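Local coordinates for protein gamma tubulin complex adapter mto2 (Schizosaccharomyces pombe, PDB 6GDJ) that acts together with mto1 to promote nucleation of at least a subset of cytoplasmic microtubules by recruiting the gamma-tubulin complex to interphase and equatorial microtubule organizing centres, at residues 11-16 and 24-29; 30-35 and 53-58. All coordinates share one frame; numbering follows the deposited sequence.

Interaction 1 of 2, residues 11-16 and 24-29; sequences TALMRL and IILKPV
L13 and L16, one turn apart on the first helix, meet L26 and V29 on the second, and the whole contact is apolar. One methyl from each residue does the touching, so four methyls gather in a single cluster. CG1 of V29 is shared: it lies 4.1 Å from CD1 of L13 and 4.2 Å from CD2 of L16. On the other helix the shared partner is CD1 of L13, which also reaches CD1 of L26 at 4.2 Å. CD2 of L16 completes the ring, 4.3 Å from CD1 of L26.

The approaches differ. L13 and L26 cross nearly at right angles, whereas L13 and V29 run past each other in opposite directions. L13 leaves its backbone pointing along the interface, and with CG anti to the backbone N (chi1 175°) its tip swings in. V29 already points across, and the same kind of torsion (chi1 171°) sends CG1 forward into the leucines.

No hydrogen bond joins the segments. Within 24-29, P28 N has no hydrogen to give to the turn before, and the helix kinks there, yet V29 N still donates to I25 O at 3.2 Å.

The axes of the two segments come no closer than 11.7 Å and run nearly antiparallel, at 160°. A12 and V29 both touch C59 of helix 46-72, while V29 also packs on L58 of the second subunit. This is an antiparallel helical hairpin seated on a third helix, within the all-helical twin-cysteine dimerisation domain of Mto2.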
# COMPACT_ATOMS: atom_id res chain seq x y z
N THR A 11 13.64 -2.06 2.60
CA THR A 11 14.43 -2.33 1.38
C THR A 11 13.60 -2.23 0.11
O THR A 11 13.98 -1.68 -0.90
CB THR A 11 15.10 -3.70 1.51
OG1 THR A 11 16.02 -3.64 2.61
CG2 THR A 11 15.84 -4.10 0.20
N ALA A 12 12.37 -2.82 0.17
CA ALA A 12 11.51 -2.78 -0.97
C ALA A 12 11.08 -1.37 -1.37
O ALA A 12 11.06 -1.07 -2.57
CB ALA A 12 10.27 -3.66 -0.72
N LEU A 13 10.83 -0.51 -0.38
CA LEU A 13 10.50 0.88 -0.69
C LEU A 13 11.69 1.61 -1.30
O LEU A 13 11.55 2.33 -2.26
CB LEU A 13 10.06 1.59 0.55
CG LEU A 13 9.80 3.09 0.41
CD1 LEU A 13 8.79 3.38 -0.68
CD2 LEU A 13 9.44 3.65 1.75
N MET A 14 12.87 1.36 -0.74
CA MET A 14 14.06 2.00 -1.28
C MET A 14 14.27 1.60 -2.75
O MET A 14 14.65 2.43 -3.59
CB MET A 14 15.26 1.63 -0.42
CG MET A 14 15.25 2.33 0.91
SD MET A 14 16.55 1.87 2.06
CE MET A 14 17.90 2.61 1.24
N ARG A 15 14.05 0.30 -3.07
CA ARG A 15 14.11 -0.14 -4.43
C ARG A 15 13.06 0.58 -5.31
O ARG A 15 13.36 1.04 -6.40
CB ARG A 15 14.06 -1.63 -4.53
CG ARG A 15 15.27 -2.31 -3.93
CD ARG A 15 15.10 -3.83 -3.96
NE ARG A 15 15.10 -4.37 -5.30
CZ ARG A 15 14.55 -5.55 -5.64
NH1 ARG A 15 14.05 -6.33 -4.72
NH2 ARG A 15 14.54 -5.91 -6.88
N LEU A 16 11.80 0.62 -4.83
CA LEU A 16 10.76 1.28 -5.61
C LEU A 16 11.10 2.72 -5.94
O LEU A 16 10.89 3.14 -7.05
CB LEU A 16 9.47 1.23 -4.80
CG LEU A 16 8.28 1.96 -5.43
CD1 LEU A 16 8.00 1.45 -6.83
CD2 LEU A 16 7.07 1.93 -4.48
N ILE A 24 1.74 10.42 -7.37
CA ILE A 24 0.41 10.07 -6.85
C ILE A 24 0.34 8.65 -6.34
O ILE A 24 -0.54 8.33 -5.56
CB ILE A 24 -0.75 10.32 -7.79
CG1 ILE A 24 -0.67 9.42 -8.92
CG2 ILE A 24 -0.80 11.77 -8.23
CD1 ILE A 24 -1.85 9.45 -9.76
N ILE A 25 1.34 7.84 -6.69
CA ILE A 25 1.49 6.53 -6.09
C ILE A 25 2.54 6.56 -5.00
O ILE A 25 2.33 6.01 -3.91
CB ILE A 25 1.92 5.45 -7.15
CG1 ILE A 25 0.92 5.42 -8.28
CG2 ILE A 25 2.15 4.06 -6.54
CD1 ILE A 25 -0.39 5.00 -7.82
N LEU A 26 3.68 7.16 -5.24
CA LEU A 26 4.71 7.12 -4.24
C LEU A 26 4.36 7.80 -2.91
O LEU A 26 4.74 7.32 -1.86
CB LEU A 26 6.03 7.68 -4.79
CG LEU A 26 7.27 7.56 -3.96
CD1 LEU A 26 7.63 6.11 -3.64
CD2 LEU A 26 8.42 8.29 -4.64
N LYS A 27 3.70 8.95 -2.96
CA LYS A 27 3.36 9.63 -1.74
C LYS A 27 2.55 8.74 -0.76
O LYS A 27 2.94 8.56 0.37
CB LYS A 27 2.71 10.99 -2.04
CG LYS A 27 2.35 11.87 -0.81
CD LYS A 27 1.55 13.16 -1.17
N PRO A 28 1.43 8.13 -1.24
CA PRO A 28 0.67 7.30 -0.30
C PRO A 28 1.44 6.05 0.13
O PRO A 28 1.28 5.61 1.25
CB PRO A 28 -0.61 6.99 -1.11
CG PRO A 28 -0.45 7.51 -2.42
CD PRO A 28 0.69 8.44 -2.47
N VAL A 29 2.24 5.46 -0.78
CA VAL A 29 3.05 4.29 -0.37
C VAL A 29 4.01 4.70 0.71
O VAL A 29 4.12 4.04 1.70
CB VAL A 29 3.81 3.69 -1.57
CG1 VAL A 29 4.78 2.64 -1.04
CG2 VAL A 29 2.85 3.07 -2.59

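Interaction 2 of 2, residues 30-35 and 53-58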
# COMPACT_ATOMS: atom_id res chain seq x y z
N GLU A 30 4.71 5.82 0.49
CA GLU A 30 5.63 6.28 1.55
C GLU A 30 4.95 6.57 2.88
O GLU A 30 5.44 6.25 3.96
CB GLU A 30 6.33 7.55 1.08
CG GLU A 30 7.26 7.35 -0.12
CD GLU A 30 8.72 7.31 0.21
OE1 GLU A 30 9.05 7.22 1.42
OE2 GLU A 30 9.49 7.21 -0.80
N GLN A 31 3.78 7.17 2.79
CA GLN A 31 3.05 7.51 4.01
C GLN A 31 2.59 6.22 4.73
O GLN A 31 2.71 6.11 5.94
CB GLN A 31 1.89 8.44 3.69
CG GLN A 31 2.30 9.78 3.17
CD GLN A 31 2.73 10.70 4.22
OE1 GLN A 31 2.90 10.28 5.37
NE2 GLN A 31 2.88 12.00 3.87
N ALA A 32 2.11 5.25 3.93
CA ALA A 32 1.68 3.97 4.54
C ALA A 32 2.84 3.22 5.22
O ALA A 32 2.71 2.75 6.32
CB ALA A 32 1.02 3.08 3.53
N VAL A 33 3.96 3.20 4.53
CA VAL A 33 5.15 2.57 5.09
C VAL A 33 5.57 3.27 6.37
O VAL A 33 5.89 2.65 7.35
CB VAL A 33 6.29 2.52 4.07
CG1 VAL A 33 7.62 2.11 4.74
CG2 VAL A 33 5.97 1.53 3.00
N ASN A 34 5.52 4.59 6.33
CA ASN A 34 5.83 5.35 7.48
C ASN A 34 4.92 5.10 8.71
O ASN A 34 5.37 4.96 9.84
CB ASN A 34 5.89 6.79 7.09
CG ASN A 34 6.53 7.56 8.11
OD1 ASN A 34 7.79 7.46 8.33
ND2 ASN A 34 5.68 8.22 8.86
N HIS A 35 3.60 4.98 8.47
CA HIS A 35 2.72 4.61 9.55
C HIS A 35 2.97 3.18 10.04
O HIS A 35 2.86 2.92 11.23
CB HIS A 35 1.24 4.79 9.14
CG HIS A 35 0.88 6.21 8.87
ND1 HIS A 35 1.22 7.23 9.73
CD2 HIS A 35 0.28 6.78 7.80
CE1 HIS A 35 0.78 8.37 9.23
NE2 HIS A 35 0.20 8.13 8.06
N ARG A 53 4.93 -7.00 5.75
CA ARG A 53 5.17 -7.91 4.64
C ARG A 53 4.31 -7.57 3.43
O ARG A 53 4.80 -7.60 2.28
CB ARG A 53 4.93 -9.39 5.05
CG ARG A 53 5.98 -9.93 6.02
CD ARG A 53 5.89 -11.46 6.09
NE ARG A 53 4.66 -11.78 6.81
CZ ARG A 53 4.52 -11.88 8.13
NH1 ARG A 53 5.55 -11.77 8.97
NH2 ARG A 53 3.31 -12.12 8.60
N SER A 54 3.03 -7.18 3.68
CA SER A 54 2.19 -6.80 2.58
C SER A 54 2.63 -5.50 1.86
O SER A 54 2.57 -5.44 0.67
CB SER A 54 0.75 -6.71 2.96
OG SER A 54 0.48 -5.65 3.81
N LEU A 55 3.15 -4.53 2.61
CA LEU A 55 3.65 -3.36 1.98
C LEU A 55 4.92 -3.59 1.24
O LEU A 55 5.11 -3.04 0.16
CB LEU A 55 3.77 -2.27 3.03
CG LEU A 55 2.48 -1.71 3.61
CD1 LEU A 55 2.69 -0.74 4.80
CD2 LEU A 55 1.62 -1.08 2.51
N ALA A 56 5.76 -4.49 1.77
CA ALA A 56 6.97 -4.88 1.01
C ALA A 56 6.59 -5.49 -0.33
O ALA A 56 7.08 -5.16 -1.38
CB ALA A 56 7.79 -5.88 1.79
N GLU A 57 5.61 -6.40 -0.29
CA GLU A 57 5.14 -7.05 -1.50
C GLU A 57 4.50 -6.08 -2.53
O GLU A 57 4.65 -6.22 -3.73
CB GLU A 57 4.17 -8.22 -1.17
CG GLU A 57 4.73 -9.34 -0.36
N LEU A 58 3.79 -5.07 -1.99
CA LEU A 58 3.23 -4.06 -2.85
C LEU A 58 4.34 -3.28 -3.61
O LEU A 58 4.28 -3.07 -4.82
CB LEU A 58 2.42 -3.09 -2.00
CG LEU A 58 1.92 -1.89 -2.82
CD1 LEU A 58 1.11 -2.21 -4.02
CD2 LEU A 58 1.19 -0.99 -1.88
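The two helical segments come closest in backbone terms at V33 and L55, whose CA atoms are 6.9 Å apart, and each keeps its regular helical bonding at this point. L55 is the side chain that bridges the gap. It points toward helix 23-42 and spreads its two methyls over neighbouring residues, A32 and V33.

CD1 makes the deeper approach. It rests against the peptide group that follows A32, 3.8 Å from A32 O and 4.0 Å from A32 C, and it also lies 4.1 Å from V33 CA. The leucine thus packs largely on main chain here, as a methyl in van der Waals contact with a carbonyl and an alpha carbon. The torsions explain the reach: CG lies anti to the carbonyl carbon (chi1 -68°), and CD1 then continues in an extended line from CA (chi2 172°). The side branch turns to the alanine, with L55 CD2 4.3 Å from A32 CB. The small methyl of A32 points toward the other helix, and a side chain this short is consistent with L55 coming in so close to the backbone. V33 is met more at its flank, with CG2 of V33 4.4 Å from CD1 of L55.

All three touching residues are buried, and no hydrogen bond passes between the segments. Helix 5-17 covers one side: V33 also packs on M9 and L13, and E30 forms a salt bridge to R17 just beyond the contact. The second subunit closes in as well, with S54 packing on its A32 and L58 on its L58. The pairing of helix 23-42 with helix 46-72 therefore lies between the short first helix of its own chain and the helices of the partner.

Both interactions are buried, neither has a hydrogen bond between its segments, and both use helix 23-42, its earlier part in interaction 1 and the following turns in interaction 2. They follow in series along the chain, with centres 8 Å apart. Interaction 1 pairs branched side chains across well-separated helices, whereas interaction 2 lets one leucine press on a backbone beside an alanine. The two are in direct touch: L13 CD2 lies 3.8 Å from V33 CG1, and A12 CB lies 3.6 Å from A56 O. Together they tie all three helices into one core, and both also reach the second subunit, so chain core and dimer interface are continuous.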